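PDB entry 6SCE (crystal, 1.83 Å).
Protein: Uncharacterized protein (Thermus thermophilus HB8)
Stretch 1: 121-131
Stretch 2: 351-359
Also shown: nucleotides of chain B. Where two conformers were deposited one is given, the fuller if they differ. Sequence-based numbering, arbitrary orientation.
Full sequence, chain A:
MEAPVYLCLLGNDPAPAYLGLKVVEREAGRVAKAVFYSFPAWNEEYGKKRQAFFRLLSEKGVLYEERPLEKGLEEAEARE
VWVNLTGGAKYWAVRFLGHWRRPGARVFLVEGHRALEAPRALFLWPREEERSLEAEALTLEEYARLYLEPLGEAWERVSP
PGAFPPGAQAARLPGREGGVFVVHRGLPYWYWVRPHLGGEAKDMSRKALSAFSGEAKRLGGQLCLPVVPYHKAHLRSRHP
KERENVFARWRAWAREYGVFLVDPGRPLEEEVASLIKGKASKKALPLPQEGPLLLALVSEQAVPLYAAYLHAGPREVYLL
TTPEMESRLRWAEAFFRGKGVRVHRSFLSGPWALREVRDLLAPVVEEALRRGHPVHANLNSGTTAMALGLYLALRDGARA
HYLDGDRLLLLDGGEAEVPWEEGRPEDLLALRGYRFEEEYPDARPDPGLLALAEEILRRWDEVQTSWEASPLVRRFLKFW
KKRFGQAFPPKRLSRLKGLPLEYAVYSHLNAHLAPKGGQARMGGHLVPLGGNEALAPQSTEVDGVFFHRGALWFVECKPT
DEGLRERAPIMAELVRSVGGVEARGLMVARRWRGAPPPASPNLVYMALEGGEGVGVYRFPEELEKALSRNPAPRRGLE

Stretch 1 (121-131) ALFLWPREEER
Stretch 2 351-359: PWALREVRD

Residues 121-131 form a β-hairpin, its strands 121-125 and 129-131 antiparallel. Ala121 N donates to Arg131 O (2.8 Å) and Arg131 N to Ala121 O (3.0 Å); farther along, Phe123 N donates to Glu129 O (2.8 Å) and Glu129 N to Phe123 O (3.2 Å). The connecting loop includes a cis peptide bond before Pro126. Against this hairpin lies the start of a helix: Ala353 is its N-cap, and its O accepts from Val357 N (3.2 Å); Arg358 N to Leu354 O (3.1 Å) and Asp359 N to Arg355 O (2.9 Å) follow. In register, Leu122 CA lies 7.8 Å from Trp352 CA, and Glu128 CA 9.3 Å from Arg355 CA.

Leucines supply most of the apolar contact, and Leu122 CD2 also lies 4.5 Å from Trp352 CB. Leu122 and Leu124, both m,t, meet Leu354, which is t,t: Leu124 CD2 lies 3.6 Å from Leu354 CD1, and Leu122 CD1 4.4 Å from Leu354 CB. Leu122 CD1 also approaches Trp352 O at 3.3 Å, but a methyl cannot satisfy that carbonyl. Its donors are Leu354 N (2.8 Å) and a water, whose oxygen is 2.7 Å from Trp352 O and 2.6 Å from Glu130 OE1. Donating to both acceptors, this water joins the stretches. Glu130 (t,t) reaches it with an extended side chain, beside the Trp352 ring (chi1 p, chi2 85°).

At the exposed margin, Glu128 (m,t, chi3 -48°) receives a nearly linear hydrogen bond from Arg358 NH1 to its OE1, 3.0 Å and 169°, within a salt bridge. Arg358 (t,t,p, chi4 -147°) can serve two carboxylates because its guanidinium carries several donors: its NE also donates to Asp359 OD1 at 3.2 Å, in a second salt bridge. Arg355 (m,t,m, chi4 93°) brings its CD to 3.1 Å from Glu128 OE1, while its NE, 4.4 Å from Glu128 OE1, is beyond a salt bridge and adds only a nearby positive charge.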

# COMPACT_ATOMS: atom_id res chain seq x y z
N ALA A 121 22.95 -1.93 5.68
CA ALA A 121 23.32 -2.76 4.53
C ALA A 121 23.27 -4.21 4.96
O ALA A 121 23.88 -4.58 5.98
CB ALA A 121 24.72 -2.41 4.05
N LEU A 122 22.58 -5.04 4.21
CA LEU A 122 22.64 -6.48 4.43
C LEU A 122 23.36 -7.10 3.28
O LEU A 122 22.88 -7.05 2.14
CB LEU A 122 21.25 -7.08 4.54
CG LEU A 122 20.27 -6.45 5.51
CD1 LEU A 122 19.10 -7.41 5.65
CD2 LEU A 122 20.88 -6.17 6.87
N PHE A 123 24.56 -7.61 3.53
CA PHE A 123 25.31 -8.30 2.50
C PHE A 123 24.88 -9.74 2.54
O PHE A 123 24.78 -10.34 3.60
CB PHE A 123 26.83 -8.13 2.69
CG PHE A 123 27.27 -6.72 2.51
CD1 PHE A 123 27.60 -6.25 1.26
CD2 PHE A 123 27.25 -5.84 3.58
CE1 PHE A 123 27.94 -4.93 1.08
CE2 PHE A 123 27.61 -4.52 3.40
CZ PHE A 123 27.93 -4.07 2.14
N LEU A 124 24.55 -10.27 1.37
CA LEU A 124 24.04 -11.62 1.22
C LEU A 124 25.09 -12.56 0.62
O LEU A 124 25.00 -13.74 0.81
CB LEU A 124 22.82 -11.61 0.30
CG LEU A 124 21.72 -10.61 0.69
CD1 LEU A 124 20.51 -10.85 -0.18
CD2 LEU A 124 21.36 -10.75 2.15
N TRP A 125 26.07 -12.00 -0.08
CA TRP A 125 27.05 -12.79 -0.82
C TRP A 125 28.30 -11.92 -1.06
O TRP A 125 28.16 -10.74 -1.35
CB TRP A 125 26.46 -13.20 -2.16
CG TRP A 125 27.36 -14.07 -2.95
CD1 TRP A 125 28.22 -13.70 -3.93
CD2 TRP A 125 27.51 -15.47 -2.78
NE1 TRP A 125 28.89 -14.79 -4.41
CE2 TRP A 125 28.48 -15.90 -3.72
CE3 TRP A 125 26.92 -16.42 -1.94
CZ2 TRP A 125 28.87 -17.22 -3.84
CZ3 TRP A 125 27.32 -17.74 -2.06
CH2 TRP A 125 28.28 -18.13 -3.01
N PRO A 126 29.52 -12.46 -0.93
CA PRO A 126 29.81 -13.87 -0.66
C PRO A 126 29.65 -14.26 0.81
O PRO A 126 29.62 -15.44 1.13
CB PRO A 126 31.29 -14.01 -1.11
CG PRO A 126 31.87 -12.67 -0.90
CD PRO A 126 30.75 -11.68 -1.20
N ARG A 127 29.53 -13.29 1.69
CA ARG A 127 29.38 -13.57 3.11
C ARG A 127 28.21 -12.80 3.66
O ARG A 127 27.99 -11.66 3.29
CB ARG A 127 30.64 -13.16 3.87
CG ARG A 127 31.80 -14.12 3.68
CD ARG A 127 33.03 -13.63 4.45
NE ARG A 127 33.50 -12.33 3.95
CZ ARG A 127 34.18 -12.15 2.82
NH1 ARG A 127 34.50 -13.17 2.03
NH2 ARG A 127 34.54 -10.92 2.46
N GLU A 128 27.48 -13.41 4.58
CA GLU A 128 26.41 -12.72 5.28
C GLU A 128 26.96 -11.79 6.35
O GLU A 128 27.59 -12.22 7.30
CB GLU A 128 25.43 -13.71 5.91
CG GLU A 128 24.52 -14.34 4.88
CD GLU A 128 23.20 -14.79 5.48
OE1 GLU A 128 23.25 -15.46 6.54
OE2 GLU A 128 22.13 -14.47 4.88
N GLU A 129 26.69 -10.50 6.18
CA GLU A 129 27.21 -9.46 7.05
C GLU A 129 26.16 -8.38 7.06
O GLU A 129 25.48 -8.17 6.07
CB GLU A 129 28.49 -8.83 6.49
CG GLU A 129 29.74 -9.70 6.54
CD GLU A 129 30.90 -9.09 5.77
OE1 GLU A 129 30.83 -7.89 5.40
OE2 GLU A 129 31.88 -9.82 5.52
N GLU A 130 26.06 -7.65 8.15
CA GLU A 130 25.16 -6.52 8.22
C GLU A 130 25.95 -5.35 8.83
O GLU A 130 26.81 -5.58 9.67
CB GLU A 130 23.97 -6.96 9.07
CG GLU A 130 23.01 -5.88 9.50
CD GLU A 130 22.04 -6.38 10.55
OE1 GLU A 130 21.66 -7.56 10.51
OE2 GLU A 130 21.67 -5.58 11.42
N ARG A 131 25.72 -4.12 8.36
CA ARG A 131 26.31 -2.95 8.99
C ARG A 131 25.35 -1.76 8.94
O ARG A 131 24.56 -1.63 7.99
CB ARG A 131 27.65 -2.58 8.33
CG ARG A 131 27.58 -2.00 6.93
CD ARG A 131 28.95 -1.54 6.44
NE ARG A 131 29.73 -2.64 5.90
CZ ARG A 131 30.19 -2.73 4.66
NH1 ARG A 131 30.88 -3.80 4.30
NH2 ARG A 131 29.98 -1.74 3.79
N PRO A 351 12.51 -5.23 10.63
CA PRO A 351 12.33 -5.45 9.19
C PRO A 351 13.58 -5.87 8.45
O PRO A 351 13.51 -6.25 7.29
CB PRO A 351 11.80 -4.09 8.70
CG PRO A 351 12.24 -3.10 9.71
CD PRO A 351 12.13 -3.87 11.03
N TRP A 352 14.73 -5.80 9.12
CA TRP A 352 16.00 -6.25 8.57
C TRP A 352 16.24 -7.72 8.76
O TRP A 352 17.25 -8.22 8.30
CB TRP A 352 17.17 -5.50 9.26
CG TRP A 352 17.15 -5.77 10.77
CD1 TRP A 352 17.70 -6.85 11.42
CD2 TRP A 352 16.51 -4.98 11.78
NE1 TRP A 352 17.41 -6.78 12.77
CE2 TRP A 352 16.71 -5.63 13.02
CE3 TRP A 352 15.81 -3.77 11.75
CZ2 TRP A 352 16.22 -5.12 14.22
CZ3 TRP A 352 15.32 -3.26 12.95
CH2 TRP A 352 15.53 -3.94 14.16
N ALA A 353 15.34 -8.43 9.44
CA ALA A 353 15.69 -9.74 10.01
C ALA A 353 15.53 -10.92 9.04
O ALA A 353 14.77 -11.85 9.28
CB ALA A 353 14.93 -9.97 11.28
N LEU A 354 16.28 -10.84 7.95
CA LEU A 354 16.29 -11.84 6.90
C LEU A 354 16.64 -13.20 7.50
O LEU A 354 15.98 -14.20 7.23
CB LEU A 354 17.33 -11.44 5.87
CG LEU A 354 17.57 -12.38 4.72
CD1 LEU A 354 18.17 -11.62 3.54
CD2 LEU A 354 18.46 -13.56 5.10
N ARG A 355 17.66 -13.24 8.35
CA ARG A 355 18.09 -14.54 8.90
C ARG A 355 17.10 -15.15 9.87
O ARG A 355 16.98 -16.39 9.94
CB ARG A 355 19.48 -14.42 9.52
CG ARG A 355 20.54 -14.16 8.46
CD ARG A 355 21.97 -14.04 9.01
NE ARG A 355 22.16 -12.91 9.92
CZ ARG A 355 22.04 -12.97 11.26
NH1 ARG A 355 22.24 -11.88 11.99
NH2 ARG A 355 21.71 -14.11 11.87
N GLU A 356 16.38 -14.31 10.60
CA GLU A 356 15.29 -14.81 11.44
C GLU A 356 14.19 -15.46 10.64
O GLU A 356 13.66 -16.50 11.02
CB GLU A 356 14.70 -13.71 12.32
CG GLU A 356 15.69 -13.17 13.35
CD GLU A 356 15.08 -12.13 14.27
OE1 GLU A 356 13.85 -11.95 14.25
OE2 GLU A 356 15.84 -11.50 15.04
N VAL A 357 13.79 -14.85 9.52
CA VAL A 357 12.76 -15.46 8.70
C VAL A 357 13.23 -16.83 8.20
O VAL A 357 12.49 -17.82 8.27
CB VAL A 357 12.37 -14.59 7.48
CG1 VAL A 357 11.34 -15.33 6.64
CG2 VAL A 357 11.81 -13.25 7.93
N ARG A 358 14.44 -16.87 7.67
CA ARG A 358 15.02 -18.09 7.14
C ARG A 358 15.05 -19.18 8.21
O ARG A 358 14.62 -20.31 7.97
CB ARG A 358 16.44 -17.84 6.62
CG ARG A 358 17.05 -19.03 5.87
CD ARG A 358 18.56 -18.84 5.66
NE ARG A 358 19.16 -18.60 6.97
CZ ARG A 358 20.21 -17.82 7.22
NH1 ARG A 358 20.86 -17.19 6.26
NH2 ARG A 358 20.63 -17.68 8.48
N ASP A 359 15.52 -18.83 9.40
CA ASP A 359 15.72 -19.82 10.46
C ASP A 359 14.41 -20.27 11.08
O ASP A 359 14.26 -21.43 11.47
CB ASP A 359 16.68 -19.29 11.50
CG ASP A 359 18.09 -19.21 10.98
OD1 ASP A 359 18.38 -19.70 9.86
OD2 ASP A 359 18.92 -18.63 11.69
P A B 3 11.18 -2.96 -0.14
OP1 A B 3 12.42 -3.62 0.43
OP2 A B 3 10.97 -3.24 -1.60
O5' A B 3 9.92 -3.42 0.71
C5' A B 3 8.64 -2.77 0.64
C4' A B 3 7.69 -3.58 1.49
O4' A B 3 8.11 -3.52 2.88
C3' A B 3 6.23 -3.13 1.46
O3' A B 3 5.46 -4.29 1.22
C2' A B 3 6.02 -2.56 2.88
O2' A B 3 4.69 -2.65 3.33
C1' A B 3 6.96 -3.45 3.69
N9 A B 3 7.36 -2.88 4.95
C8 A B 3 7.84 -1.61 5.17
N7 A B 3 8.15 -1.40 6.43
C5 A B 3 7.89 -2.60 7.06
C6 A B 3 8.03 -3.01 8.40
N6 A B 3 8.53 -2.23 9.35
N1 A B 3 7.70 -4.30 8.69
C2 A B 3 7.24 -5.09 7.71
N3 A B 3 7.06 -4.81 6.41
C4 A B 3 7.41 -3.53 6.16
O HOH W 1 19.85 -8.63 8.96